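Local structure of probable FAD-dependent oxidoreductase PA4991 (Pseudomonas aeruginosa PAO1, 5EZ7) at residues L6-L11 with I197-V202; P135-D140 with K240-H245; M233-T238 with T262-S267. The protein probably acts as an FAD-dependent oxidoreductase of the DAO family, binding one FAD per subunit, although its physiological substrate is unknown. One frame throughout, in Å; residues are numbered along the deposited sequence.

In the fold
Contact 1 lies on one side of the chain's centre, with contacts 2 and 3 on the other; centres of contacts 1 and 2 are about 47 Å apart. Contact 1 is buried and joins two parallel strand pairs through backbone bonds, with a hydrogen bond from a side-chain amide to a carboxylate. Contacts 2 and 3, about 15 Å apart between centres, are only partly buried and both reach the mixed sheet that holds strands 224-236 and 244-246. Their chemistry differs: 135-140 meets 240-245 through proline, alanine and leucine carbons and a single backbone bond, whereas 233-238 meets 262-267 through a salt bridge to a turn aspartate and one weak backbone bond.

Contact 1: L6-L11 with I197-V202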
loop_
_atom_site.group_PDB
_atom_site.type_symbol
_atom_site.label_atom_id
_atom_site.label_comp_id
_atom_site.label_asym_id
_atom_site.label_seq_id
_atom_site.Cartn_x
_atom_site.Cartn_y
_atom_site.Cartn_z
ATOM N N LEU A 6 25.497 -14.131 -3.701
ATOM C CA LEU A 6 25.082 -13.012 -4.529
ATOM C C LEU A 6 25.712 -11.717 -4.072
ATOM O O LEU A 6 26.117 -11.580 -2.931
ATOM C CB LEU A 6 23.569 -12.829 -4.510
ATOM C CG LEU A 6 22.644 -14.009 -4.857
ATOM C CD1 LEU A 6 21.201 -13.517 -4.962
ATOM C CD2 LEU A 6 23.040 -14.717 -6.143
ATOM N N SER A 7 25.716 -10.756 -4.984
ATOM C CA SER A 7 26.315 -9.451 -4.792
ATOM C C SER A 7 25.422 -8.447 -5.542
ATOM O O SER A 7 25.107 -8.686 -6.705
ATOM C CB SER A 7 27.737 -9.536 -5.366
ATOM O OG SER A 7 28.332 -8.294 -5.571
ATOM N N THR A 8 24.947 -7.397 -4.868
ATOM C CA THR A 8 24.249 -6.275 -5.514
ATOM C C THR A 8 24.605 -4.965 -4.832
ATOM O O THR A 8 25.460 -4.929 -3.942
ATOM C CB THR A 8 22.673 -6.383 -5.492
ATOM O OG1 THR A 8 22.207 -6.749 -4.172
ATOM C CG2 THR A 8 22.184 -7.300 -6.598
ATOM N N ASP A 9 23.914 -3.898 -5.252
ATOM C CA ASP A 9 24.027 -2.608 -4.638
ATOM C C ASP A 9 23.092 -2.461 -3.463
ATOM O O ASP A 9 23.567 -2.136 -2.395
ATOM C CB ASP A 9 23.804 -1.501 -5.673
ATOM C CG ASP A 9 24.832 -1.565 -6.838
ATOM O OD1 ASP A 9 26.054 -1.797 -6.591
ATOM O OD2 ASP A 9 24.381 -1.408 -7.994
ATOM N N ILE A 10 21.778 -2.608 -3.684
ATOM C CA ILE A 10 20.774 -2.452 -2.604
ATOM C C ILE A 10 19.956 -3.722 -2.489
ATOM O O ILE A 10 19.464 -4.252 -3.489
ATOM C CB ILE A 10 19.915 -1.159 -2.738
ATOM C CG1 ILE A 10 20.809 0.079 -2.538
ATOM C CG2 ILE A 10 18.891 -1.044 -1.619
ATOM C CD1 ILE A 10 21.258 0.611 -3.835
ATOM N N LEU A 11 19.895 -4.235 -1.270
ATOM C CA LEU A 11 19.124 -5.411 -0.909
ATOM C C LEU A 11 17.871 -4.945 -0.139
ATOM O O LEU A 11 18.020 -4.322 0.895
ATOM C CB LEU A 11 20.020 -6.268 -0.040
ATOM C CG LEU A 11 19.515 -7.522 0.642
ATOM C CD1 LEU A 11 18.789 -8.484 -0.285
ATOM C CD2 LEU A 11 20.741 -8.174 1.329
ATOM N N ILE A 197 24.336 -12.815 0.608
ATOM C CA ILE A 197 24.017 -11.753 -0.340
ATOM C C ILE A 197 24.652 -10.456 0.133
ATOM O O ILE A 197 24.187 -9.868 1.079
ATOM C CB ILE A 197 22.498 -11.510 -0.420
ATOM C CG1 ILE A 197 21.778 -12.825 -0.799
ATOM C CG2 ILE A 197 22.185 -10.358 -1.397
ATOM C CD1 ILE A 197 20.275 -12.683 -0.981
ATOM N N ARG A 198 25.663 -9.995 -0.568
ATOM C CA ARG A 198 26.410 -8.820 -0.143
ATOM C C ARG A 198 25.817 -7.576 -0.779
ATOM O O ARG A 198 25.397 -7.625 -1.933
ATOM C CB ARG A 198 27.895 -8.974 -0.522
ATOM C CG ARG A 198 28.571 -10.106 0.242
ATOM C CD ARG A 198 30.096 -10.221 0.047
ATOM N NE ARG A 198 30.740 -10.257 1.371
ATOM C CZ ARG A 198 30.682 -11.285 2.226
ATOM N NH1 ARG A 198 30.050 -12.422 1.906
ATOM N NH2 ARG A 198 31.262 -11.187 3.418
ATOM N N ALA A 199 25.767 -6.472 -0.039
ATOM C CA ALA A 199 25.144 -5.237 -0.582
ATOM C C ALA A 199 25.612 -3.998 0.117
ATOM O O ALA A 199 25.965 -4.085 1.259
ATOM C CB ALA A 199 23.635 -5.303 -0.471
ATOM N N GLN A 200 25.643 -2.871 -0.616
ATOM C CA GLN A 200 26.241 -1.614 -0.121
ATOM C C GLN A 200 25.319 -1.098 0.930
ATOM O O GLN A 200 25.753 -0.440 1.883
ATOM C CB GLN A 200 26.436 -0.541 -1.207
ATOM C CG GLN A 200 27.211 -0.959 -2.439
ATOM C CD GLN A 200 27.625 0.233 -3.300
ATOM O OE1 GLN A 200 28.370 1.110 -2.849
ATOM N NE2 GLN A 200 27.148 0.274 -4.554
ATOM N N ARG A 201 24.024 -1.366 0.738
ATOM C CA ARG A 201 22.997 -1.073 1.755
ATOM C C ARG A 201 21.956 -2.140 1.849
ATOM O O ARG A 201 21.790 -2.887 0.917
ATOM C CB ARG A 201 22.279 0.243 1.429
ATOM C CG ARG A 201 23.171 1.460 1.541
ATOM C CD ARG A 201 23.576 1.736 2.979
ATOM N NE ARG A 201 24.274 3.009 3.128
ATOM C CZ ARG A 201 25.586 3.222 3.061
ATOM N NH1 ARG A 201 26.465 2.254 2.801
ATOM N NH2 ARG A 201 26.031 4.453 3.276
ATOM N N VAL A 202 21.229 -2.140 2.966
ATOM C CA VAL A 202 20.089 -3.039 3.217
ATOM C C VAL A 202 18.924 -2.149 3.663
ATOM O O VAL A 202 19.059 -1.344 4.617
ATOM C CB VAL A 202 20.381 -4.107 4.308
ATOM C CG1 VAL A 202 19.154 -5.004 4.558
ATOM C CG2 VAL A 202 21.556 -4.980 3.919
#
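Asp-9 O takes two amide protons from the other segment: Gln-200 N at 2.8 Å, with a bent N-H...O angle of 135°, and the straighter Arg-201 N at 3.3 Å. The Asp-9 side chain runs beside that of Gln-200, and Gln-200 NE2 reaches Asp-9 OD1 at 3.1 Å from above the carboxylate plane, the amide and carboxylate planes being 66° apart. That amide also donates to Arg-367 O, while the carboxylate receives His-371, Ser-369 N and Ala-32 N. Parallel pairing flanks this point: Arg-198 N bonds Leu-6 O, Thr-8 N bonds Arg-198 O, and Leu-11 N bonds Arg-201 O. Leu-11 CG is anti to the backbone N (chi1 174°), and CD2 meets Ile-197 CG2 on the same face at 3.8 Å, the two side chains crossing at about a right angle. Leu-11 CB also lies 3.8 Å from Ala-199 CB. The Leu-11 side chain is about 9 Å from FAD, consistent with strand 10-13 belonging to the Rossmann-type dinucleotide-binding fold of this family. Several donors converge on the buried Asp-9 carboxylate, which would be expected to stabilise its negative charge.

Contact 2: P135-D140 with K240-H245; sequences PPALRD and KPLYAH
Leu-242 CG stands anti to its backbone N (chi1 179°), and chi2 of 54° sets CD1, which lies 4.2 Å from Pro-135 CB and 4.3 Å from Leu-138 CG. The other branch, CD2, turns to Ala-137 CB, which also meets Leu-242 CB at 3.8 Å. The methyl of Ala-137 is thus applied to the root and one branch of the leucine, while the second branch is shared by Pro-135 and Leu-138. Beside this group the rings of Pro-136 and Pro-241 cross at about a right angle, with Pro-136 CB 3.7 Å from Pro-241 CD and the two CG atoms also in contact. One polar bond joins the segments: Ala-137 N donates to Pro-241 O at 3.3 Å, the N-H...O angle being 154° and the donor tilted from the carbonyl plane. Residues 136-137 form a short 3-10 segment, and Leu-138 N bonds Pro-135 O across it. The contact joins the loop between strands 127-129 and 146-149 to the chain leading into strand 244-246. Around it, Leu-300 touches both leucines. With one long backbone bond and otherwise van der Waals contacts, mostly between apolar groups, with Pro-241 O also against Ala-137 CB and Pro-136 CD, the contact depends mainly on apolar shape, and the carbonyls of Ala-137 and Lys-240 accept from the NE1 groups of Trp-302 and Trp-269.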
loop_
_atom_site.group_PDB
_atom_site.type_symbol
_atom_site.label_atom_id
_atom_site.label_comp_id
_atom_site.label_asym_id
_atom_site.label_seq_id
_atom_site.Cartn_x
_atom_site.Cartn_y
_atom_site.Cartn_z
ATOM N N PRO A 135 -21.005 10.031 -9.418
ATOM C CA PRO A 135 -20.761 8.568 -9.449
ATOM C C PRO A 135 -22.076 7.775 -9.650
ATOM O O PRO A 135 -23.142 8.212 -9.139
ATOM C CB PRO A 135 -20.144 8.266 -8.084
ATOM C CG PRO A 135 -19.669 9.583 -7.548
ATOM C CD PRO A 135 -20.451 10.670 -8.203
ATOM N N PRO A 136 -22.016 6.653 -10.411
ATOM C CA PRO A 136 -23.207 5.836 -10.699
ATOM C C PRO A 136 -24.121 5.548 -9.490
ATOM O O PRO A 136 -25.344 5.665 -9.594
ATOM C CB PRO A 136 -22.589 4.541 -11.241
ATOM C CG PRO A 136 -21.379 5.014 -11.979
ATOM C CD PRO A 136 -20.821 6.115 -11.113
ATOM N N ALA A 137 -23.510 5.218 -8.352
ATOM C CA ALA A 137 -24.231 4.916 -7.116
ATOM C C ALA A 137 -24.969 6.117 -6.476
ATOM O O ALA A 137 -25.764 5.918 -5.557
ATOM C CB ALA A 137 -23.274 4.282 -6.105
ATOM N N LEU A 138 -24.679 7.341 -6.926
ATOM C CA LEU A 138 -25.352 8.550 -6.455
ATOM C C LEU A 138 -26.221 9.260 -7.522
ATOM O O LEU A 138 -26.653 10.398 -7.310
ATOM C CB LEU A 138 -24.280 9.516 -5.948
ATOM C CG LEU A 138 -23.357 9.038 -4.847
ATOM C CD1 LEU A 138 -22.377 10.134 -4.549
ATOM C CD2 LEU A 138 -24.136 8.707 -3.592
ATOM N N ARG A 139 -26.467 8.597 -8.654
ATOM C CA ARG A 139 -27.292 9.181 -9.715
ATOM C C ARG A 139 -28.765 9.181 -9.411
ATOM O O ARG A 139 -29.482 9.961 -9.990
ATOM C CB ARG A 139 -27.025 8.530 -11.075
ATOM C CG ARG A 139 -25.916 9.232 -11.846
ATOM C CD ARG A 139 -25.333 8.369 -12.952
ATOM N NE ARG A 139 -23.946 8.746 -13.239
ATOM C CZ ARG A 139 -23.078 8.022 -13.941
ATOM N NH1 ARG A 139 -23.413 6.844 -14.453
ATOM N NH2 ARG A 139 -21.845 8.480 -14.125
ATOM N N ASP A 140 -29.201 8.332 -8.494
ATOM C CA ASP A 140 -30.602 8.233 -8.075
ATOM C C ASP A 140 -31.247 9.577 -7.697
ATOM O O ASP A 140 -30.569 10.486 -7.207
ATOM C CB ASP A 140 -30.718 7.267 -6.877
ATOM C CG ASP A 140 -32.137 6.741 -6.682
ATOM O OD1 ASP A 140 -32.493 5.771 -7.395
ATOM O OD2 ASP A 140 -32.878 7.303 -5.841
ATOM N N LYS A 240 -23.433 -0.521 -7.645
ATOM C CA LYS A 240 -23.028 0.409 -8.670
ATOM C C LYS A 240 -21.722 1.044 -8.186
ATOM O O LYS A 240 -21.520 1.215 -6.967
ATOM C CB LYS A 240 -24.108 1.451 -8.918
ATOM C CG LYS A 240 -25.418 0.832 -9.390
ATOM C CD LYS A 240 -26.287 1.828 -10.146
ATOM C CE LYS A 240 -27.626 1.255 -10.612
ATOM N NZ LYS A 240 -28.700 1.368 -9.563
ATOM N N PRO A 241 -20.820 1.358 -9.134
ATOM C CA PRO A 241 -19.512 1.891 -8.732
ATOM C C PRO A 241 -19.609 3.204 -7.889
ATOM O O PRO A 241 -20.437 4.084 -8.158
ATOM C CB PRO A 241 -18.776 2.126 -10.042
ATOM C CG PRO A 241 -19.607 1.519 -11.117
ATOM C CD PRO A 241 -20.978 1.237 -10.600
ATOM N N LEU A 242 -18.746 3.271 -6.885
ATOM C CA LEU A 242 -18.673 4.322 -5.948
ATOM C C LEU A 242 -17.284 4.358 -5.280
ATOM O O LEU A 242 -16.740 3.299 -4.807
ATOM C CB LEU A 242 -19.698 4.059 -4.882
ATOM C CG LEU A 242 -19.787 5.054 -3.737
ATOM C CD1 LEU A 242 -19.982 6.507 -4.229
ATOM C CD2 LEU A 242 -20.920 4.571 -2.870
ATOM N N TYR A 243 -16.723 5.566 -5.224
ATOM C CA TYR A 243 -15.413 5.813 -4.591
ATOM C C TYR A 243 -15.545 7.125 -3.816
ATOM O O TYR A 243 -15.529 8.189 -4.428
ATOM C CB TYR A 243 -14.310 5.890 -5.658
ATOM C CG TYR A 243 -14.287 4.653 -6.527
ATOM C CD1 TYR A 243 -15.127 4.519 -7.638
ATOM C CD2 TYR A 243 -13.466 3.589 -6.208
ATOM C CE1 TYR A 243 -15.108 3.357 -8.402
ATOM C CE2 TYR A 243 -13.454 2.436 -6.960
ATOM C CZ TYR A 243 -14.272 2.316 -8.042
ATOM O OH TYR A 243 -14.231 1.131 -8.743
ATOM N N ALA A 244 -15.724 7.064 -2.494
ATOM C CA ALA A 244 -16.099 8.260 -1.769
ATOM C C ALA A 244 -15.840 8.220 -0.271
ATOM O O ALA A 244 -15.921 7.174 0.344
ATOM C CB ALA A 244 -17.570 8.571 -2.037
ATOM N N HIS A 245 -15.509 9.374 0.298
ATOM C CA HIS A 245 -15.553 9.584 1.745
ATOM C C HIS A 245 -16.930 10.191 2.087
ATOM O O HIS A 245 -17.265 11.228 1.531
ATOM C CB HIS A 245 -14.499 10.588 2.184
ATOM C CG HIS A 245 -13.094 10.219 1.838
ATOM N ND1 HIS A 245 -12.497 9.043 2.248
ATOM C CD2 HIS A 245 -12.132 10.921 1.193
ATOM C CE1 HIS A 245 -11.245 9.021 1.829
ATOM N NE2 HIS A 245 -11.004 10.144 1.174
#

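Contact 3: M233-T238 with T262-S267; sequences MVKAAT and TRDGQS
Lys-235 NZ and Asp-264 OD2 meet tip to tip in a salt bridge of 2.6 Å, the ammonium arriving on the syn side of the carboxylate and 16° out of its plane. On the way there the lysine crosses the Gln-266 side chain at about a right angle: Gln-266 OE1 lies 3.4 Å from Lys-235 CE and 3.5 Å from Lys-235 CG, so the amide oxygen sits against the aliphatic stem. The lysine gains this reach because CG is anti to the backbone N (chi1 -179°) and the rest of the chain is extended. Behind it, the backbones pair at Ala-236 and Ser-267, an antiparallel hydrogen-bonded pair in which Ala-236 N gives a weak bond of 3.4 Å to Ser-267 O; Lys-235 CA makes a CH...O contact with the same oxygen. Residues 262-265 form a type I beta turn in the connection between antiparallel strands 255-261 and 267-272, and strand 224-236 lies next to the latter in the sheet. The turn positions the carboxylate. Asp-264 OD1, the other carboxylate oxygen, accepts Gln-266 N at 3.0 Å, which makes an Asx turn, and Thr-262 OG1 at 2.8 Å from above the carboxylate plane. The loop is closed by Thr-262 N to Gln-266 O and Gly-265 N to Thr-262 O. Farther out, Phe-391 and Val-268 touch the lysine side chain, and Arg-263, on the turn, forms salt bridges with Glu-384 and Glu-388.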
loop_
_atom_site.group_PDB
_atom_site.type_symbol
_atom_site.label_atom_id
_atom_site.label_comp_id
_atom_site.label_asym_id
_atom_site.label_seq_id
_atom_site.Cartn_x
_atom_site.Cartn_y
_atom_site.Cartn_z
ATOM N N MET A 233 -16.723 -5.912 3.866
ATOM C CA MET A 233 -16.878 -6.130 2.415
ATOM C C MET A 233 -18.333 -6.571 2.156
ATOM O O MET A 233 -18.838 -7.465 2.856
ATOM C CB MET A 233 -15.925 -7.219 1.907
ATOM C CG MET A 233 -14.442 -6.881 1.942
ATOM S SD MET A 233 -13.316 -8.256 1.537
ATOM C CE MET A 233 -13.427 -9.249 2.992
ATOM N N VAL A 234 -18.990 -5.950 1.165
ATOM C CA VAL A 234 -20.302 -6.400 0.674
ATOM C C VAL A 234 -20.174 -6.809 -0.785
ATOM O O VAL A 234 -19.672 -6.035 -1.598
ATOM C CB VAL A 234 -21.366 -5.288 0.674
ATOM C CG1 VAL A 234 -22.758 -5.893 0.640
ATOM C CG2 VAL A 234 -21.198 -4.401 1.857
ATOM N N LYS A 235 -20.679 -7.994 -1.109
ATOM C CA LYS A 235 -20.687 -8.490 -2.473
ATOM C C LYS A 235 -22.125 -8.723 -3.024
ATOM O O LYS A 235 -22.907 -9.423 -2.444
ATOM C CB LYS A 235 -19.885 -9.785 -2.529
ATOM C CG LYS A 235 -19.826 -10.358 -3.943
ATOM C CD LYS A 235 -18.741 -11.430 -4.120
ATOM C CE LYS A 235 -18.858 -11.962 -5.555
ATOM N NZ LYS A 235 -18.035 -13.157 -5.839
ATOM N N ALA A 236 -22.435 -8.142 -4.162
ATOM C CA ALA A 236 -23.719 -8.312 -4.787
ATOM C C ALA A 236 -23.658 -7.966 -6.256
ATOM O O ALA A 236 -22.793 -7.258 -6.711
ATOM C CB ALA A 236 -24.723 -7.422 -4.092
ATOM N N ALA A 237 -24.590 -8.489 -6.996
ATOM C CA ALA A 237 -24.821 -8.120 -8.377
ATOM C C ALA A 237 -25.349 -6.683 -8.554
ATOM O O ALA A 237 -25.183 -6.093 -9.615
ATOM C CB ALA A 237 -25.865 -9.099 -8.972
ATOM N N THR A 238 -26.039 -6.156 -7.551
ATOM C CA THR A 238 -26.795 -4.893 -7.686
ATOM C C THR A 238 -25.948 -3.635 -7.411
ATOM O O THR A 238 -26.429 -2.507 -7.549
ATOM C CB THR A 238 -28.046 -4.876 -6.732
ATOM O OG1 THR A 238 -27.617 -5.089 -5.374
ATOM C CG2 THR A 238 -29.039 -5.950 -7.107
ATOM N N THR A 262 -15.208 -8.249 -9.412
ATOM C CA THR A 262 -14.732 -9.584 -9.134
ATOM C C THR A 262 -14.696 -10.381 -10.403
ATOM O O THR A 262 -15.348 -10.026 -11.379
ATOM C CB THR A 262 -15.546 -10.297 -8.035
ATOM O OG1 THR A 262 -16.958 -10.277 -8.320
ATOM C CG2 THR A 262 -15.308 -9.623 -6.738
ATOM N N ARG A 263 -13.905 -11.451 -10.393
ATOM C CA ARG A 263 -13.756 -12.326 -11.596
ATOM C C ARG A 263 -15.042 -12.898 -12.139
ATOM O O ARG A 263 -15.141 -13.088 -13.321
ATOM C CB ARG A 263 -12.774 -13.479 -11.355
ATOM C CG ARG A 263 -11.329 -13.093 -11.633
ATOM C CD ARG A 263 -10.361 -14.227 -11.343
ATOM N NE ARG A 263 -9.361 -13.785 -10.355
ATOM C CZ ARG A 263 -9.327 -14.114 -9.055
ATOM N NH1 ARG A 263 -10.237 -14.936 -8.515
ATOM N NH2 ARG A 263 -8.342 -13.625 -8.273
ATOM N N ASP A 264 -16.010 -13.173 -11.279
ATOM C CA ASP A 264 -17.324 -13.680 -11.701
ATOM C C ASP A 264 -18.346 -12.603 -12.137
ATOM O O ASP A 264 -19.524 -12.924 -12.285
ATOM C CB ASP A 264 -17.942 -14.498 -10.570
ATOM C CG ASP A 264 -18.263 -13.646 -9.331
ATOM O OD1 ASP A 264 -18.434 -12.395 -9.408
ATOM O OD2 ASP A 264 -18.316 -14.228 -8.240
ATOM N N GLY A 265 -17.930 -11.341 -12.299
ATOM C CA GLY A 265 -18.820 -10.293 -12.835
ATOM C C GLY A 265 -19.708 -9.547 -11.824
ATOM O O GLY A 265 -20.502 -8.702 -12.203
ATOM N N GLN A 266 -19.556 -9.848 -10.541
ATOM C CA GLN A 266 -20.140 -9.054 -9.492
ATOM C C GLN A 266 -19.114 -8.007 -9.071
ATOM O O GLN A 266 -18.052 -7.894 -9.704
ATOM C CB GLN A 266 -20.562 -9.963 -8.338
ATOM C CG GLN A 266 -21.692 -10.890 -8.736
ATOM C CD GLN A 266 -22.350 -11.632 -7.576
ATOM O OE1 GLN A 266 -22.090 -11.387 -6.387
ATOM N NE2 GLN A 266 -23.251 -12.531 -7.932
ATOM N N SER A 267 -19.475 -7.218 -8.052
ATOM C CA SER A 267 -18.630 -6.197 -7.458
ATOM C C SER A 267 -18.620 -6.360 -5.998
ATOM O O SER A 267 -19.492 -7.005 -5.432
ATOM C CB SER A 267 -19.177 -4.808 -7.690
ATOM O OG SER A 267 -19.441 -4.638 -9.038
#